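Glycosyltransferase (Streptomyces viridochromogenes, PDB 2IUY) is a UDP-binding, family GT-4 glycosyltransferase of avilamycin A biosynthesis that probably transfers a sugar with retention of configuration. Local coordinates at residues 235-240 / 274-279; 74-79 / 94-99; 32-37 / 150-155. All blocks are in the same frame, centred on the assembly; numbering follows the deposited sequence.

Contact 1. Residues 235-240 / 274-279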
loop_
_atom_site.group_PDB
_atom_site.type_symbol
_atom_site.label_atom_id
_atom_site.label_comp_id
_atom_site.label_asym_id
_atom_site.label_seq_id
_atom_site.Cartn_x
_atom_site.Cartn_y
_atom_site.Cartn_z
ATOM N N VAL A 235 -15.224 -1.408 0.089
ATOM C CA VAL A 235 -14.074 -1.979 0.795
ATOM C C VAL A 235 -14.054 -1.358 2.183
ATOM O O VAL A 235 -14.377 -0.196 2.343
ATOM C CB VAL A 235 -12.747 -1.720 0.000
ATOM C CG1 VAL A 235 -11.509 -1.854 0.905
ATOM C CG2 VAL A 235 -12.672 -2.692 -1.215
ATOM N N LEU A 236 -13.693 -2.152 3.173
ATOM C CA LEU A 236 -13.650 -1.746 4.566
ATOM C C LEU A 236 -12.178 -1.757 4.989
ATOM O O LEU A 236 -11.499 -2.810 4.980
ATOM C CB LEU A 236 -14.471 -2.729 5.417
ATOM C CG LEU A 236 -15.923 -3.044 5.009
ATOM C CD1 LEU A 236 -16.652 -3.888 6.138
ATOM C CD2 LEU A 236 -16.748 -1.775 4.687
ATOM N N ALA A 237 -11.676 -0.573 5.302
ATOM C CA ALA A 237 -10.289 -0.398 5.763
ATOM C C ALA A 237 -10.366 0.083 7.201
ATOM O O ALA A 237 -10.535 1.270 7.462
ATOM C CB ALA A 237 -9.577 0.637 4.875
HETATM N N MSE A 238 -10.255 -0.852 8.143
HETATM C CA MSE A 238 -10.720 -0.615 9.531
HETATM C C MSE A 238 -9.611 -0.695 10.544
HETATM O O MSE A 238 -9.824 -1.185 11.639
HETATM C CB MSE A 238 -11.799 -1.650 9.888
HETATM C CG MSE A 238 -12.971 -1.730 8.900
HETATM SE SE MSE A 238 -14.024 -0.135 8.789
HETATM C CE MSE A 238 -14.988 -0.317 10.524
ATOM N N SER A 239 -8.441 -0.172 10.181
ATOM C CA SER A 239 -7.272 -0.211 11.029
ATOM C C SER A 239 -7.644 0.391 12.381
ATOM O O SER A 239 -8.421 1.342 12.445
ATOM C CB SER A 239 -6.074 0.490 10.374
ATOM O OG SER A 239 -5.660 -0.201 9.198
ATOM N N GLN A 240 -7.120 -0.214 13.449
ATOM C CA GLN A 240 -7.504 0.122 14.812
ATOM C C GLN A 240 -6.313 0.683 15.564
ATOM O O GLN A 240 -5.166 0.303 15.342
ATOM C CB GLN A 240 -8.061 -1.124 15.550
ATOM C CG GLN A 240 -9.345 -1.728 14.925
ATOM C CD GLN A 240 -10.569 -0.811 15.014
ATOM O OE1 GLN A 240 -10.961 -0.376 16.099
ATOM N NE2 GLN A 240 -11.212 -0.560 13.867
ATOM N N GLY A 274 -4.452 6.727 11.487
ATOM C CA GLY A 274 -3.255 7.026 10.689
ATOM C C GLY A 274 -3.622 7.762 9.408
ATOM O O GLY A 274 -4.404 8.678 9.427
ATOM N N CYS A 275 -3.140 7.265 8.287
ATOM C CA CYS A 275 -3.416 7.865 6.967
ATOM C C CYS A 275 -4.900 7.837 6.571
ATOM O O CYS A 275 -5.339 8.610 5.710
ATOM C CB CYS A 275 -2.596 7.121 5.914
ATOM S SG CYS A 275 -3.222 5.468 5.483
ATOM N N LEU A 276 -5.683 6.934 7.160
ATOM C CA LEU A 276 -7.087 6.807 6.745
ATOM C C LEU A 276 -7.917 8.093 6.861
ATOM O O LEU A 276 -8.743 8.400 5.989
ATOM C CB LEU A 276 -7.753 5.640 7.460
ATOM C CG LEU A 276 -7.029 4.308 7.166
ATOM C CD1 LEU A 276 -7.629 3.219 8.060
ATOM C CD2 LEU A 276 -7.132 3.896 5.672
ATOM N N ALA A 277 -7.703 8.842 7.933
ATOM C CA ALA A 277 -8.345 10.157 8.094
ATOM C C ALA A 277 -8.140 11.079 6.857
ATOM O O ALA A 277 -8.986 11.918 6.546
ATOM C CB ALA A 277 -7.833 10.833 9.404
ATOM N N GLU A 278 -7.018 10.907 6.178
ATOM C CA GLU A 278 -6.565 11.800 5.084
ATOM C C GLU A 278 -7.096 11.383 3.725
ATOM O O GLU A 278 -7.397 12.240 2.875
ATOM C CB GLU A 278 -5.015 11.859 5.052
ATOM C CG GLU A 278 -4.381 12.693 6.225
ATOM C CD GLU A 278 -2.874 12.425 6.398
ATOM O OE1 GLU A 278 -2.117 12.581 5.428
ATOM O OE2 GLU A 278 -2.452 12.015 7.492
ATOM N N ILE A 279 -7.229 10.068 3.529
ATOM C CA ILE A 279 -7.533 9.534 2.202
ATOM C C ILE A 279 -8.907 8.951 2.022
ATOM O O ILE A 279 -9.454 9.031 0.935
ATOM C CB ILE A 279 -6.438 8.526 1.687
ATOM C CG1 ILE A 279 -6.239 7.313 2.644
ATOM C CG2 ILE A 279 -5.114 9.241 1.550
ATOM C CD1 ILE A 279 -5.243 6.263 2.005
#

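Contact 2. Residues 74-79 / 94-99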
loop_
_atom_site.group_PDB
_atom_site.type_symbol
_atom_site.label_atom_id
_atom_site.label_comp_id
_atom_site.label_asym_id
_atom_site.label_seq_id
_atom_site.Cartn_x
_atom_site.Cartn_y
_atom_site.Cartn_z
ATOM N N GLU A 74 22.742 -8.280 1.440
ATOM C CA GLU A 74 24.182 -8.197 1.156
ATOM C C GLU A 74 24.472 -8.078 -0.328
ATOM O O GLU A 74 25.368 -7.348 -0.729
ATOM C CB GLU A 74 24.935 -9.420 1.752
ATOM C CG GLU A 74 23.991 -10.529 2.331
ATOM C CD GLU A 74 24.384 -11.969 1.963
ATOM O OE1 GLU A 74 24.085 -12.864 2.788
ATOM O OE2 GLU A 74 24.974 -12.210 0.866
ATOM N N GLU A 75 23.712 -8.813 -1.134
ATOM C CA GLU A 75 23.794 -8.757 -2.603
ATOM C C GLU A 75 23.316 -7.413 -3.133
ATOM O O GLU A 75 23.863 -6.915 -4.114
ATOM C CB GLU A 75 22.905 -9.845 -3.237
ATOM C CG GLU A 75 23.518 -11.222 -3.249
ATOM C CD GLU A 75 22.498 -12.363 -3.254
ATOM O OE1 GLU A 75 22.820 -13.357 -2.556
ATOM O OE2 GLU A 75 21.410 -12.294 -3.915
ATOM N N ILE A 76 22.263 -6.873 -2.514
ATOM C CA ILE A 76 21.753 -5.574 -2.875
ATOM C C ILE A 76 22.819 -4.506 -2.525
ATOM O O ILE A 76 23.093 -3.649 -3.343
ATOM C CB ILE A 76 20.382 -5.226 -2.194
ATOM C CG1 ILE A 76 19.264 -6.205 -2.593
ATOM C CG2 ILE A 76 19.965 -3.773 -2.529
ATOM C CD1 ILE A 76 18.001 -6.082 -1.649
ATOM N N GLU A 77 23.433 -4.585 -1.348
ATOM C CA GLU A 77 24.513 -3.618 -0.981
ATOM C C GLU A 77 25.708 -3.698 -1.892
ATOM O O GLU A 77 26.268 -2.667 -2.271
ATOM C CB GLU A 77 25.031 -3.782 0.456
ATOM C CG GLU A 77 23.966 -3.998 1.463
ATOM C CD GLU A 77 24.490 -3.984 2.872
ATOM O OE1 GLU A 77 23.678 -3.561 3.753
ATOM O OE2 GLU A 77 25.682 -4.400 3.083
ATOM N N ARG A 78 26.091 -4.920 -2.246
ATOM C CA ARG A 78 27.235 -5.133 -3.107
ATOM C C ARG A 78 27.009 -4.482 -4.443
ATOM O O ARG A 78 27.913 -3.808 -4.942
ATOM C CB ARG A 78 27.505 -6.627 -3.243
ATOM C CG ARG A 78 28.756 -7.034 -4.022
ATOM C CD ARG A 78 29.080 -8.490 -3.734
ATOM N NE ARG A 78 29.311 -8.681 -2.291
ATOM C CZ ARG A 78 28.649 -9.537 -1.503
ATOM N NH1 ARG A 78 27.702 -10.348 -2.006
ATOM N NH2 ARG A 78 28.951 -9.591 -0.203
ATOM N N TRP A 79 25.800 -4.657 -4.999
ATOM C CA TRP A 79 25.385 -4.112 -6.299
ATOM C C TRP A 79 25.340 -2.580 -6.319
ATOM O O TRP A 79 25.823 -1.950 -7.262
ATOM C CB TRP A 79 24.011 -4.678 -6.736
ATOM C CG TRP A 79 23.683 -4.324 -8.186
ATOM C CD1 TRP A 79 24.036 -5.037 -9.330
ATOM C CD2 TRP A 79 22.968 -3.154 -8.658
ATOM N NE1 TRP A 79 23.580 -4.376 -10.453
ATOM C CE2 TRP A 79 22.926 -3.228 -10.069
ATOM C CE3 TRP A 79 22.355 -2.059 -8.019
ATOM C CZ2 TRP A 79 22.307 -2.239 -10.855
ATOM C CZ3 TRP A 79 21.736 -1.079 -8.811
ATOM C CH2 TRP A 79 21.734 -1.178 -10.213
ATOM N N GLY A 94 15.002 0.374 5.284
ATOM C CA GLY A 94 16.355 0.533 5.730
ATOM C C GLY A 94 17.185 -0.723 5.870
ATOM O O GLY A 94 18.176 -0.735 6.611
ATOM N N VAL A 95 16.809 -1.765 5.134
ATOM C CA VAL A 95 17.686 -2.922 4.899
ATOM C C VAL A 95 19.000 -2.466 4.238
ATOM O O VAL A 95 20.071 -3.067 4.409
ATOM C CB VAL A 95 16.934 -3.934 4.024
ATOM C CG1 VAL A 95 17.854 -4.747 3.153
ATOM C CG2 VAL A 95 15.973 -4.789 4.832
ATOM N N ILE A 96 18.932 -1.393 3.462
ATOM C CA ILE A 96 20.157 -0.772 2.949
ATOM C C ILE A 96 20.190 0.714 3.397
ATOM O O ILE A 96 19.225 1.212 3.942
ATOM C CB ILE A 96 20.311 -1.015 1.422
ATOM C CG1 ILE A 96 19.047 -0.601 0.645
ATOM C CG2 ILE A 96 20.603 -2.507 1.131
ATOM C CD1 ILE A 96 18.994 0.865 0.264
ATOM N N GLY A 97 21.302 1.407 3.205
ATOM C CA GLY A 97 21.420 2.777 3.693
ATOM C C GLY A 97 22.296 3.558 2.755
ATOM O O GLY A 97 22.750 3.007 1.763
ATOM N N PRO A 98 22.499 4.854 3.009
ATOM C CA PRO A 98 23.366 5.655 2.139
ATOM C C PRO A 98 24.877 5.331 2.143
ATOM O O PRO A 98 25.565 5.690 1.189
ATOM C CB PRO A 98 23.118 7.097 2.629
ATOM C CG PRO A 98 22.709 6.982 4.026
ATOM C CD PRO A 98 21.862 5.677 4.051
ATOM N N ALA A 99 25.395 4.656 3.180
ATOM C CA ALA A 99 26.852 4.456 3.300
ATOM C C ALA A 99 27.338 3.549 2.202
ATOM O O ALA A 99 26.720 2.500 1.937
ATOM C CB ALA A 99 27.219 3.845 4.679
HETATM O O HOH W 1 23.830 -0.465 2.910
#

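Contact 3. Residues 32-37 / 150-155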
loop_
_atom_site.group_PDB
_atom_site.type_symbol
_atom_site.label_atom_id
_atom_site.label_comp_id
_atom_site.label_asym_id
_atom_site.label_seq_id
_atom_site.Cartn_x
_atom_site.Cartn_y
_atom_site.Cartn_z
ATOM N N ILE A 32 3.743 -3.417 0.176
ATOM C CA ILE A 32 4.922 -2.663 -0.322
ATOM C C ILE A 32 5.301 -2.953 -1.780
ATOM O O ILE A 32 5.723 -2.052 -2.537
ATOM C CB ILE A 32 6.195 -2.832 0.579
ATOM C CG1 ILE A 32 5.963 -2.180 1.958
ATOM C CG2 ILE A 32 7.479 -2.258 -0.119
ATOM C CD1 ILE A 32 7.058 -2.559 3.037
ATOM N N GLN A 33 5.143 -4.222 -2.151
ATOM C CA GLN A 33 5.499 -4.739 -3.465
ATOM C C GLN A 33 4.562 -4.174 -4.530
ATOM O O GLN A 33 4.994 -3.877 -5.626
ATOM C CB GLN A 33 5.471 -6.268 -3.448
ATOM C CG GLN A 33 6.488 -6.883 -2.514
ATOM C CD GLN A 33 5.917 -7.271 -1.121
ATOM O OE1 GLN A 33 4.897 -6.735 -0.660
ATOM N NE2 GLN A 33 6.580 -8.195 -0.465
ATOM N N TRP A 34 3.287 -4.019 -4.188
ATOM C CA TRP A 34 2.331 -3.312 -5.023
ATOM C C TRP A 34 2.715 -1.821 -5.149
ATOM O O TRP A 34 2.698 -1.263 -6.234
ATOM C CB TRP A 34 0.873 -3.482 -4.504
ATOM C CG TRP A 34 0.273 -4.766 -5.071
ATOM C CD1 TRP A 34 -0.051 -5.907 -4.390
ATOM C CD2 TRP A 34 0.025 -5.031 -6.453
ATOM N NE1 TRP A 34 -0.488 -6.877 -5.281
ATOM C CE2 TRP A 34 -0.462 -6.354 -6.550
ATOM C CE3 TRP A 34 0.140 -4.264 -7.623
ATOM C CZ2 TRP A 34 -0.850 -6.916 -7.767
ATOM C CZ3 TRP A 34 -0.221 -4.835 -8.836
ATOM C CH2 TRP A 34 -0.700 -6.147 -8.897
ATOM N N VAL A 35 3.099 -1.203 -4.047
ATOM C CA VAL A 35 3.529 0.218 -4.112
ATOM C C VAL A 35 4.643 0.378 -5.132
ATOM O O VAL A 35 4.605 1.273 -5.965
ATOM C CB VAL A 35 3.955 0.777 -2.740
ATOM C CG1 VAL A 35 4.471 2.239 -2.870
ATOM C CG2 VAL A 35 2.771 0.695 -1.737
ATOM N N VAL A 36 5.648 -0.475 -5.048
ATOM C CA VAL A 36 6.854 -0.380 -5.889
ATOM C C VAL A 36 6.508 -0.599 -7.371
ATOM O O VAL A 36 7.036 0.071 -8.225
ATOM C CB VAL A 36 7.938 -1.393 -5.395
ATOM C CG1 VAL A 36 9.183 -1.337 -6.265
ATOM C CG2 VAL A 36 8.324 -1.088 -3.928
ATOM N N ALA A 37 5.604 -1.560 -7.654
ATOM C CA ALA A 37 5.102 -1.824 -8.993
ATOM C C ALA A 37 4.431 -0.574 -9.613
ATOM O O ALA A 37 4.723 -0.218 -10.747
ATOM C CB ALA A 37 4.128 -3.034 -8.966
ATOM N N ALA A 150 -3.890 1.176 -15.153
ATOM C CA ALA A 150 -3.701 0.062 -16.110
ATOM C C ALA A 150 -3.591 -1.268 -15.396
ATOM O O ALA A 150 -3.856 -2.297 -15.971
ATOM C CB ALA A 150 -2.450 0.285 -17.040
ATOM N N ARG A 151 -3.180 -1.262 -14.140
ATOM C CA ARG A 151 -3.037 -2.509 -13.384
ATOM C C ARG A 151 -4.362 -2.966 -12.782
ATOM O O ARG A 151 -4.424 -4.062 -12.213
ATOM C CB ARG A 151 -1.987 -2.373 -12.269
ATOM C CG ARG A 151 -0.542 -2.375 -12.774
ATOM C CD ARG A 151 0.483 -2.842 -11.727
ATOM N NE ARG A 151 1.852 -2.696 -12.255
ATOM C CZ ARG A 151 2.593 -3.636 -12.865
ATOM N NH1 ARG A 151 2.143 -4.869 -13.054
ATOM N NH2 ARG A 151 3.818 -3.327 -13.309
ATOM N N TYR A 152 -5.386 -2.113 -12.860
ATOM C CA TYR A 152 -6.679 -2.381 -12.221
ATOM C C TYR A 152 -7.797 -2.428 -13.248
ATOM O O TYR A 152 -7.622 -2.011 -14.418
ATOM C CB TYR A 152 -6.974 -1.386 -11.066
ATOM C CG TYR A 152 -5.878 -1.518 -10.016
ATOM C CD1 TYR A 152 -5.973 -2.449 -8.963
ATOM C CD2 TYR A 152 -4.695 -0.785 -10.146
ATOM C CE1 TYR A 152 -4.913 -2.606 -8.054
ATOM C CE2 TYR A 152 -3.653 -0.945 -9.255
ATOM C CZ TYR A 152 -3.766 -1.837 -8.227
ATOM O OH TYR A 152 -2.684 -1.929 -7.390
ATOM N N ARG A 153 -8.939 -2.947 -12.805
ATOM C CA ARG A 153 -10.104 -2.994 -13.657
ATOM C C ARG A 153 -10.618 -1.578 -13.906
ATOM O O ARG A 153 -10.669 -0.724 -12.995
ATOM C CB ARG A 153 -11.205 -3.876 -13.069
ATOM C CG ARG A 153 -10.857 -5.321 -12.871
ATOM C CD ARG A 153 -10.771 -6.134 -14.167
ATOM N NE ARG A 153 -10.381 -7.511 -13.851
ATOM C CZ ARG A 153 -9.247 -8.095 -14.232
ATOM N NH1 ARG A 153 -8.377 -7.458 -15.019
ATOM N NH2 ARG A 153 -9.002 -9.363 -13.870
ATOM N N SER A 154 -11.034 -1.373 -15.142
ATOM C CA SER A 154 -11.449 -0.106 -15.639
ATOM C C SER A 154 -12.953 -0.073 -15.776
ATOM O O SER A 154 -13.630 -1.104 -15.668
ATOM C CB SER A 154 -10.787 0.119 -17.000
ATOM O OG SER A 154 -11.397 -0.733 -17.955
ATOM N N ALA A 155 -13.497 1.110 -16.032
ATOM C CA ALA A 155 -14.939 1.253 -16.301
ATOM C C ALA A 155 -15.365 0.390 -17.513
ATOM O O ALA A 155 -16.422 -0.259 -17.484
ATOM C CB ALA A 155 -15.302 2.714 -16.508
#

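Contact 1. Residues 235-240 / 274-279
Next to S239, whose CB rests on L276 CD1, the amide of Q240 folds back and its NE2 donates to M238 O at 2.7 Å. The N-H points fairly straight at the oxygen, which lies close to the amide plane, but the nitrogen approaches from above the carbonyl plane, 39° out of it. Q240 OE1 takes the backbone N of G290, so both ends of the amide are held, one to the backbone of its own segment and one to G290.

What crosses to the other segment is apolar. L276, on helix 276-279, spreads its two methyls along the strand end. CD1 lies 3.5 Å from A237 O and 3.9 Å from S239 CB; CD2 reaches A237 CB at 4.2 Å. The leucine branch therefore sits over two alternate residues, A237 and S239, while M238 between them turns its side chain away. Loop residue T271 and V258 of helix 256-263 also touch L276.

S239 OG is hydrogen-bonded to E252 OE1, and S239 O to T271 OG1. The side chains of S239 and A237 come within about 4 Å of those of K175 and V257 respectively, both UDP-binding residues. The leucine packs apolar groups against the strand end and E252 holds the S239 hydroxyl, consistent with a fixed wall next to the nucleotide site.

Contact 2. Residues 74-79 / 94-99
I76 and I96 each send out CG2, and their torsions decide which branch meets which. In I76, CG2 stands opposite the backbone N (chi1 -62° for CG1), pointing out of helix 73-82 at the loop. In I96 the longer branch, CG1, takes the crowded position between N and the carbonyl carbon (chi1 52°), leaving CG2 to face the helix while the chain end runs off elsewhere. The two methyls meet at 3.9 Å, with the side chains crossing at about a right angle.

One residue further along the helix, E77 runs past I96 in the opposite direction. Its CG lies 3.7 Å from I96 CG2, so that single methyl touches both I76 CG2 and the aliphatic part of E77. The carboxylate lies along the rim of the contact. There OE1 comes within 3.7 Å of V95 O, an approach of two oxygens and not a bond. A water spans the gap between the segments: it donates weakly to E77 OE1 at 3.2 Å and accepts from G97 N at 3.2 Å.

The isoleucines continue into the core of the domain. I76 also packs on P12 and on L53 of strand 49-53, and I96 on F107 of strand 106-111 and on L80. At the start of the loop, D90 OD2 and S92 OG bind the backbone N atoms of G94 and V95 respectively.

No direct hydrogen bond joins the two segments. The helix is thus held to the loop after strand 87-90 by methyl packing at the buried side, and one water, bonded to G97 N and weakly to E77 OE1, supplies a polar link at the solvent-facing rim, well away from the nucleotide site.

Contact 3. Residues 32-37 / 150-155
Along 32-37 the first residue to touch is W34, whose six-membered ring reaches both R151 and Y152. R151 CD lies at the ring edge, near its plane, 3.6 Å from W34 CZ3, and the arginine's guanidinium plane is turned 70° from the indole. Y152 OH approaches W34 CE3 obliquely at 3.7 Å as the two side chains slide past each other in opposite directions. Elsewhere the indole makes a cation-pi contact with R225.

One helical turn on, A37 lays its CB over one face of the R151 guanidinium, 3.9 Å above the plane and offset toward the rim. The arginine gets there because its chain is extended from CG to NE. A37 O is not its acceptor, as NE and NH2 both stay 4.1 Å off; NE instead forms a salt bridge with D41 OD2, beyond this segment on the same helix.

Y152 OH is hydrogen-bonded to E260 OE2 and, weakly, to N38 ND2. W34 and Y152 touch R225 and E260, which bind UDP in this protein, and so probably act as a second shell. Between the segments themselves, van der Waals contacts of R151 and Y152 OH join the approach to strand 165-168 to helix 31-45.

How the contacts relate
The chain has the two-domain GT-B architecture, each domain built on a six-stranded parallel sheet of order 3-2-1-4-5-6. Contact 2 lies in the first domain, joining helix 73-82 to the loop between strands 87-90 and 106-111. Contact 1 lies in the second, where strand 234-237 ends. Their centres are about 32 Å apart, on opposite sides of the chain's centre. Contact 3 ties helix 31-45 to residues 150-155; its centre is about 19 Å from that of contact 1 and about 27 Å from that of contact 2. Both segments of contact 2 fall between those of contact 3, and contact 1 follows. Contacts 1 and 3 both lie beside UDP-binding residues; contact 2 is packing away from them.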